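Local coordinates for protein magnesium transporter, putative (Shewanella oneidensis MR-1, PDB 3KXR) that probably helps move magnesium or related cations across the membrane, this piece of it carrying a pair of CBS domains that is probably cytosolic, at residues G102-R106 / Y107-K111; P114-L118 / I119-S123; A131-L135 / L136-E140. All blocks are in the same frame, centred on the assembly; numbering follows the deposited sequence.

Contact 1 of 3, residues G102-R106 / Y107-K111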
loop_
_atom_site.group_PDB
_atom_site.type_symbol
_atom_site.label_atom_id
_atom_site.label_comp_id
_atom_site.label_asym_id
_atom_site.label_seq_id
_atom_site.Cartn_x
_atom_site.Cartn_y
_atom_site.Cartn_z
ATOM N N GLY A 102 7.482 -26.842 -16.433
ATOM C CA GLY A 102 7.888 -26.675 -17.832
ATOM C C GLY A 102 7.372 -25.397 -18.472
ATOM O O GLY A 102 6.743 -24.576 -17.830
ATOM N N THR A 103 7.630 -25.265 -19.759
ATOM C CA THR A 103 7.347 -24.077 -20.526
ATOM C C THR A 103 6.532 -24.465 -21.738
ATOM O O THR A 103 6.833 -25.458 -22.392
ATOM C CB THR A 103 8.696 -23.480 -21.019
ATOM O OG1 THR A 103 9.476 -23.109 -19.880
ATOM C CG2 THR A 103 8.526 -22.267 -21.955
ATOM N N VAL A 104 5.495 -23.695 -22.053
ATOM C CA VAL A 104 4.832 -23.852 -23.356
ATOM C C VAL A 104 5.115 -22.620 -24.195
ATOM O O VAL A 104 5.106 -21.532 -23.670
ATOM C CB VAL A 104 3.299 -24.115 -23.225
ATOM C CG1 VAL A 104 3.018 -25.240 -22.208
ATOM C CG2 VAL A 104 2.555 -22.865 -22.825
ATOM N N ARG A 105 5.353 -22.784 -25.486
ATOM C CA ARG A 105 5.638 -21.641 -26.365
ATOM C C ARG A 105 4.444 -21.098 -27.088
ATOM O O ARG A 105 3.625 -21.838 -27.596
ATOM C CB ARG A 105 6.587 -22.028 -27.469
ATOM C CG ARG A 105 7.863 -22.613 -27.019
ATOM C CD ARG A 105 8.694 -22.827 -28.263
ATOM N NE ARG A 105 9.875 -23.585 -27.921
ATOM C CZ ARG A 105 10.964 -23.087 -27.326
ATOM N NH1 ARG A 105 11.037 -21.784 -27.013
ATOM N NH2 ARG A 105 12.001 -23.905 -27.054
ATOM N N ARG A 106 4.401 -19.789 -27.237
ATOM C CA ARG A 106 3.316 -19.186 -27.967
ATOM C C ARG A 106 3.066 -19.866 -29.310
ATOM O O ARG A 106 1.934 -20.213 -29.637
ATOM C CB ARG A 106 3.579 -17.708 -28.220
ATOM C CG ARG A 106 2.559 -17.165 -29.156
ATOM C CD ARG A 106 2.278 -15.733 -29.013
ATOM N NE ARG A 106 3.503 -14.990 -29.014
ATOM C CZ ARG A 106 3.678 -13.887 -28.306
ATOM N NH1 ARG A 106 2.689 -13.364 -27.563
ATOM N NH2 ARG A 106 4.847 -13.292 -28.356
ATOM N N TYR A 107 4.110 -20.007 -30.111
ATOM C CA TYR A 107 3.932 -20.519 -31.454
ATOM C C TYR A 107 3.285 -21.913 -31.459
ATOM O O TYR A 107 2.414 -22.186 -32.275
ATOM C CB TYR A 107 5.243 -20.546 -32.205
ATOM C CG TYR A 107 5.095 -21.071 -33.614
ATOM C CD1 TYR A 107 4.853 -20.203 -34.670
ATOM C CD2 TYR A 107 5.185 -22.442 -33.888
ATOM C CE1 TYR A 107 4.715 -20.673 -35.953
ATOM C CE2 TYR A 107 5.052 -22.920 -35.170
ATOM C CZ TYR A 107 4.818 -22.025 -36.201
ATOM O OH TYR A 107 4.676 -22.468 -37.497
ATOM N N ASP A 108 3.702 -22.771 -30.542
ATOM C CA ASP A 108 3.125 -24.104 -30.460
ATOM C C ASP A 108 1.726 -24.045 -29.917
ATOM O O ASP A 108 0.868 -24.740 -30.432
ATOM C CB ASP A 108 3.946 -25.078 -29.596
ATOM C CG ASP A 108 5.409 -25.166 -30.028
ATOM O OD1 ASP A 108 5.699 -25.079 -31.254
ATOM O OD2 ASP A 108 6.275 -25.298 -29.118
ATOM N N ILE A 109 1.451 -23.239 -28.900
ATOM C CA ILE A 109 0.129 -23.336 -28.317
ATOM C C ILE A 109 -0.973 -22.759 -29.183
ATOM O O ILE A 109 -2.143 -23.063 -28.946
ATOM C CB ILE A 109 -0.023 -22.773 -26.886
ATOM C CG1 ILE A 109 -0.033 -21.281 -26.896
ATOM C CG2 ILE A 109 0.948 -23.404 -25.862
ATOM C CD1 ILE A 109 -1.408 -20.782 -26.727
ATOM N N PHE A 110 -0.641 -21.950 -30.184
ATOM C CA PHE A 110 -1.656 -21.556 -31.165
ATOM C C PHE A 110 -1.888 -22.593 -32.232
ATOM O O PHE A 110 -2.707 -22.384 -33.100
ATOM C CB PHE A 110 -1.375 -20.164 -31.751
ATOM C CG PHE A 110 -1.835 -19.057 -30.838
ATOM C CD1 PHE A 110 -3.169 -18.658 -30.826
ATOM C CD2 PHE A 110 -0.971 -18.488 -29.914
ATOM C CE1 PHE A 110 -3.612 -17.656 -29.945
ATOM C CE2 PHE A 110 -1.408 -17.478 -29.029
ATOM C CZ PHE A 110 -2.716 -17.073 -29.042
ATOM N N LYS A 111 -1.222 -23.736 -32.135
ATOM C CA LYS A 111 -1.484 -24.859 -33.040
ATOM C C LYS A 111 -2.239 -26.003 -32.405
ATOM O O LYS A 111 -2.536 -26.959 -33.086
ATOM C CB LYS A 111 -0.170 -25.416 -33.634
ATOM C CG LYS A 111 0.569 -24.402 -34.502
ATOM C CD LYS A 111 1.713 -25.002 -35.312
ATOM C CE LYS A 111 1.844 -24.264 -36.649
ATOM N NZ LYS A 111 3.043 -24.702 -37.407
HETATM O O HOH W 1 5.671 -25.336 -26.601
#
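Val104 CG2 rests on Ile109 CG2 at 3.5 Å where the last strand of the first CBS domain, 100-105, runs straight into the short helix 106-109, with Arg105 in the N-cap position. This is the tightly packed side: both residues are buried, and Ile109 also leans on Ala76 and Phe80 of helix 73-82. The carbonyl of Arg105 opens the helix, taking the Ile109 N-H at 2.9 Å with the donor nearly on the C=O axis (171°). One step on, Arg106 O accepts from Phe110 N at 3.2 Å, and the Phe110 ring brings its edge, CD2, within 3.4 Å of Arg106 O. Arg106 CG, anti to the backbone N (chi1 171°), lies alongside CD2 of the Phe110 ring. A polar flank follows, in which the buried Arg105 and Asp108 run alongside each other, CD to OD2 3.6 Å, their flat ends turned 81° apart. They form no salt bridge here; the guanidinium makes its salt bridge with Glu147 through NH1. On the solvent side, Lys111 NZ donates to Tyr107 OH at 2.8 Å. A water joins the end of the strand to the helix, accepting from Arg105 N at 2.8 Å and donating to Asp108 OD2 at 2.6 Å.

Contact 2 of 3, residues P114-L118 / I119-S123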
loop_
_atom_site.group_PDB
_atom_site.type_symbol
_atom_site.label_atom_id
_atom_site.label_comp_id
_atom_site.label_asym_id
_atom_site.label_seq_id
_atom_site.Cartn_x
_atom_site.Cartn_y
_atom_site.Cartn_z
ATOM N N PRO A 114 -8.046 -25.963 -28.057
ATOM C CA PRO A 114 -8.168 -25.214 -26.802
ATOM C C PRO A 114 -8.507 -26.036 -25.584
ATOM O O PRO A 114 -8.279 -25.596 -24.475
ATOM C CB PRO A 114 -9.329 -24.256 -27.064
ATOM C CG PRO A 114 -9.431 -24.159 -28.551
ATOM C CD PRO A 114 -9.062 -25.543 -29.036
ATOM N N HIS A 115 -9.099 -27.191 -25.772
ATOM C CA HIS A 115 -9.488 -28.031 -24.650
ATOM C C HIS A 115 -8.302 -28.816 -24.040
ATOM O O HIS A 115 -8.473 -29.451 -23.004
ATOM C CB HIS A 115 -10.583 -29.015 -25.086
ATOM C CG HIS A 115 -10.150 -29.950 -26.174
ATOM N ND1 HIS A 115 -9.375 -31.067 -25.934
ATOM C CD2 HIS A 115 -10.333 -29.902 -27.518
ATOM C CE1 HIS A 115 -9.113 -31.677 -27.078
ATOM N NE2 HIS A 115 -9.681 -30.991 -28.052
ATOM N N GLU A 116 -7.133 -28.785 -24.690
ATOM C CA GLU A 116 -5.985 -29.618 -24.299
ATOM C C GLU A 116 -5.257 -29.092 -23.076
ATOM O O GLU A 116 -4.943 -27.910 -23.005
ATOM C CB GLU A 116 -4.962 -29.721 -25.425
ATOM C CG GLU A 116 -5.500 -30.389 -26.688
ATOM C CD GLU A 116 -4.423 -30.681 -27.752
ATOM O OE1 GLU A 116 -3.434 -31.359 -27.408
ATOM O OE2 GLU A 116 -4.610 -30.266 -28.932
ATOM N N PRO A 117 -4.969 -29.970 -22.108
ATOM C CA PRO A 117 -4.230 -29.499 -20.949
ATOM C C PRO A 117 -2.786 -29.096 -21.290
ATOM O O PRO A 117 -2.084 -29.772 -22.054
ATOM C CB PRO A 117 -4.256 -30.683 -20.004
ATOM C CG PRO A 117 -5.367 -31.569 -20.531
ATOM C CD PRO A 117 -5.325 -31.386 -21.989
ATOM N N LEU A 118 -2.371 -27.974 -20.732
ATOM C CA LEU A 118 -1.047 -27.483 -20.972
ATOM C C LEU A 118 -0.019 -28.467 -20.453
ATOM O O LEU A 118 1.061 -28.618 -21.044
ATOM C CB LEU A 118 -0.878 -26.137 -20.276
ATOM C CG LEU A 118 -1.761 -25.065 -20.876
ATOM C CD1 LEU A 118 -1.661 -23.805 -20.042
ATOM C CD2 LEU A 118 -1.340 -24.888 -22.357
ATOM N N ILE A 119 -0.346 -29.165 -19.366
ATOM C CA ILE A 119 0.622 -30.085 -18.813
ATOM C C ILE A 119 0.990 -31.170 -19.843
ATOM O O ILE A 119 2.057 -31.777 -19.757
ATOM C CB ILE A 119 0.180 -30.652 -17.445
ATOM C CG1 ILE A 119 1.348 -31.418 -16.808
ATOM C CG2 ILE A 119 -1.021 -31.540 -17.585
ATOM C CD1 ILE A 119 1.178 -31.817 -15.294
ATOM N N SER A 120 0.143 -31.407 -20.838
ATOM C CA SER A 120 0.457 -32.385 -21.877
ATOM C C SER A 120 1.253 -31.814 -23.058
ATOM O O SER A 120 1.596 -32.548 -23.967
ATOM C CB SER A 120 -0.833 -33.037 -22.427
ATOM O OG SER A 120 -1.633 -32.107 -23.145
ATOM N N LEU A 121 1.558 -30.525 -23.049
ATOM C CA LEU A 121 2.222 -29.909 -24.184
ATOM C C LEU A 121 3.507 -29.191 -23.783
ATOM O O LEU A 121 3.882 -28.213 -24.410
ATOM C CB LEU A 121 1.268 -28.907 -24.806
ATOM C CG LEU A 121 -0.099 -29.460 -25.237
ATOM C CD1 LEU A 121 -1.006 -28.278 -25.484
ATOM C CD2 LEU A 121 0.007 -30.379 -26.466
ATOM N N LEU A 122 4.194 -29.665 -22.748
ATOM C CA LEU A 122 5.376 -28.960 -22.257
ATOM C C LEU A 122 6.464 -29.095 -23.299
ATOM O O LEU A 122 6.641 -30.161 -23.875
ATOM C CB LEU A 122 5.857 -29.528 -20.922
ATOM C CG LEU A 122 4.827 -29.495 -19.805
ATOM C CD1 LEU A 122 5.412 -30.120 -18.557
ATOM C CD2 LEU A 122 4.353 -28.072 -19.563
ATOM N N SER A 123 7.177 -28.008 -23.558
ATOM C CA SER A 123 8.268 -28.019 -24.523
ATOM C C SER A 123 9.382 -28.966 -24.045
ATOM O O SER A 123 9.683 -29.014 -22.868
ATOM C CB SER A 123 8.775 -26.575 -24.723
ATOM O OG SER A 123 9.976 -26.527 -25.475
HETATM O O HOH W 2 -2.681 -32.713 -25.412
#
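Pro117 O takes two hydrogen bonds from Ser120, one from OG at 2.6 Å and one from the backbone N at 3.0 Å, at the start of a short 3-10 turn in the loop between helix 106-109 and strand 129-130, where one CBS motif passes to the next. The two donors reach the oxygen differently: OG lies in the carbonyl plane, whereas the amide N stands well above it, 58° out. Ser120 OG can curl back because chi1 of 67° sets it between its own backbone N and carbonyl carbon. The next bond of the turn, Leu121 N to Leu118 O at 2.8 Å, is again i to i+3, and its donor also sits above the carbonyl plane. Around these bonds the apolar groups divide. Leu118 is buried, packed against Ala76 of helix 73-82 and Ile93 of strand 90-94, while Pro117 and Ile119 stay on the surface with only a light touch, CB to CG2 at 4.1 Å. Leu121 folds back toward residues 116-117, its CG 3.8 Å from Pro117 O, and crosses Glu116 at about a right angle, CD2 meeting OE1. The other carboxylate oxygen of Glu116, OE2, accepts from the Glu113 amide and so tethers the side chain to the chain just before it. OE1 is reached by a water that donates to it at 2.5 Å and also donates to Ser120 OG.

Contact 3 of 3, residues A131-L135 / L136-E140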
loop_
_atom_site.group_PDB
_atom_site.type_symbol
_atom_site.label_atom_id
_atom_site.label_comp_id
_atom_site.label_asym_id
_atom_site.label_seq_id
_atom_site.Cartn_x
_atom_site.Cartn_y
_atom_site.Cartn_z
ATOM N N ALA A 131 18.446 -19.824 -9.256
ATOM C CA ALA A 131 18.580 -18.434 -8.793
ATOM C C ALA A 131 20.027 -18.098 -8.441
ATOM O O ALA A 131 20.439 -16.941 -8.460
ATOM C CB ALA A 131 17.687 -18.199 -7.596
ATOM N N ASN A 132 20.793 -19.134 -8.134
ATOM C CA ASN A 132 22.208 -18.975 -7.796
ATOM C C ASN A 132 23.123 -18.979 -9.015
ATOM O O ASN A 132 24.302 -18.805 -8.860
ATOM C CB ASN A 132 22.650 -20.053 -6.802
ATOM C CG ASN A 132 22.643 -21.427 -7.406
ATOM O OD1 ASN A 132 22.112 -21.645 -8.480
ATOM N ND2 ASN A 132 23.238 -22.358 -6.725
ATOM N N THR A 133 22.601 -19.171 -10.228
ATOM C CA THR A 133 23.454 -19.078 -11.432
ATOM C C THR A 133 24.134 -17.702 -11.490
ATOM O O THR A 133 23.525 -16.687 -11.091
ATOM C CB THR A 133 22.620 -19.287 -12.689
ATOM O OG1 THR A 133 21.971 -20.556 -12.590
ATOM C CG2 THR A 133 23.469 -19.221 -13.945
ATOM N N THR A 134 25.393 -17.668 -11.947
ATOM C CA THR A 134 26.134 -16.403 -12.026
ATOM C C THR A 134 25.529 -15.545 -13.110
ATOM O O THR A 134 24.894 -16.062 -14.039
ATOM C CB THR A 134 27.642 -16.563 -12.342
ATOM O OG1 THR A 134 27.793 -17.140 -13.636
ATOM C CG2 THR A 134 28.366 -17.421 -11.316
ATOM N N LEU A 135 25.760 -14.244 -13.022
ATOM C CA LEU A 135 25.121 -13.323 -13.941
ATOM C C LEU A 135 25.519 -13.594 -15.374
ATOM O O LEU A 135 24.683 -13.604 -16.274
ATOM C CB LEU A 135 25.440 -11.882 -13.587
ATOM C CG LEU A 135 25.151 -11.421 -12.157
ATOM C CD1 LEU A 135 25.351 -9.924 -12.088
ATOM C CD2 LEU A 135 23.733 -11.852 -11.702
ATOM N N LEU A 136 26.797 -13.824 -15.593
ATOM C CA LEU A 136 27.301 -14.076 -16.940
ATOM C C LEU A 136 26.886 -15.450 -17.478
ATOM O O LEU A 136 26.665 -15.581 -18.670
ATOM C CB LEU A 136 28.816 -13.912 -16.968
ATOM C CG LEU A 136 29.556 -13.789 -18.305
ATOM C CD1 LEU A 136 30.983 -13.247 -18.044
ATOM C CD2 LEU A 136 29.667 -15.130 -19.113
ATOM N N ASP A 137 26.772 -16.463 -16.626
ATOM C CA ASP A 137 26.236 -17.730 -17.088
ATOM C C ASP A 137 24.764 -17.576 -17.450
ATOM O O ASP A 137 24.299 -18.184 -18.393
ATOM C CB ASP A 137 26.393 -18.832 -16.055
ATOM C CG ASP A 137 27.823 -19.304 -15.907
ATOM O OD1 ASP A 137 28.704 -18.886 -16.703
ATOM O OD2 ASP A 137 28.071 -20.093 -14.961
ATOM N N ALA A 138 24.029 -16.762 -16.708
ATOM C CA ALA A 138 22.638 -16.470 -17.043
ATOM C C ALA A 138 22.535 -15.787 -18.384
ATOM O O ALA A 138 21.752 -16.193 -19.227
ATOM C CB ALA A 138 22.015 -15.593 -16.002
ATOM N N ALA A 139 23.310 -14.738 -18.578
ATOM C CA ALA A 139 23.279 -13.987 -19.826
ATOM C C ALA A 139 23.640 -14.889 -21.010
ATOM O O ALA A 139 22.980 -14.848 -22.050
ATOM C CB ALA A 139 24.235 -12.762 -19.749
ATOM N N GLU A 140 24.655 -15.730 -20.846
ATOM C CA GLU A 140 25.018 -16.666 -21.904
ATOM C C GLU A 140 23.886 -17.623 -22.263
ATOM O O GLU A 140 23.637 -17.905 -23.445
ATOM C CB GLU A 140 26.239 -17.492 -21.514
ATOM C CG GLU A 140 27.499 -16.945 -22.102
ATOM C CD GLU A 140 28.685 -17.855 -21.875
ATOM O OE1 GLU A 140 29.007 -18.655 -22.804
ATOM O OE2 GLU A 140 29.277 -17.760 -20.761
#
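The loop 131-135 turns into helix 135-143 with Thr134 as the last non-helical residue, and two i to i+4 backbone bonds start the helix: Ala138 N to Thr134 O and Ala139 N to Leu135 O, both 2.9 Å. Thr134 adds a side-chain bond, OG1 accepting from Asp137 N at 3.2 Å with an N-H...O angle of 153°. A chi1 of 64° sets OG1 between the backbone N and the carbonyl carbon, where it meets that amide. The carboxylate of Asp137 packs closely on the same hydroxyl, CG to OG1 3.1 Å, but the angle to OD2 is too poor for a hydrogen bond. Thr133 contributes its methyl: CG2 crosses Asp137 at a slant and meets its CB at 3.6 Å, near the amide of Ala138. The Thr133 hydroxyl hydrogen-bonds to Thr130 O, tying the loop to strand 129-130. Ala138 CB comes 3.3 Å from Leu135 O and also packs on Ile56, while Leu135 and Ala139 lean on helix 165-176 through Leu171, Ala168 and Val172. Thr134 OG1 thus caps an amide of the first turn, the arrangement of a threonine N-cap, here at the head of the first helix in the second CBS domain.

Overall arrangement
Contacts 1 and 2 are neighbours, with centres about 9 Å apart, and both pack against helix 73-82 and strand 90-94 of the first CBS domain; the Thr103 carbonyl of one probably accepts a hydrogen bond from the Ser123 amide of the other. Contact 3 stands apart, its centre about 25 Å from that of contact 1 and 29 Å from that of contact 2, and belongs to the second CBS domain. Contacts 1 and 3 are partly buried helix starts, one with a backbone carbonyl accepting at its start, the other also capped by a hydroxyl. Contact 2 is a surface turn of 3-10 type, with one buried leucine.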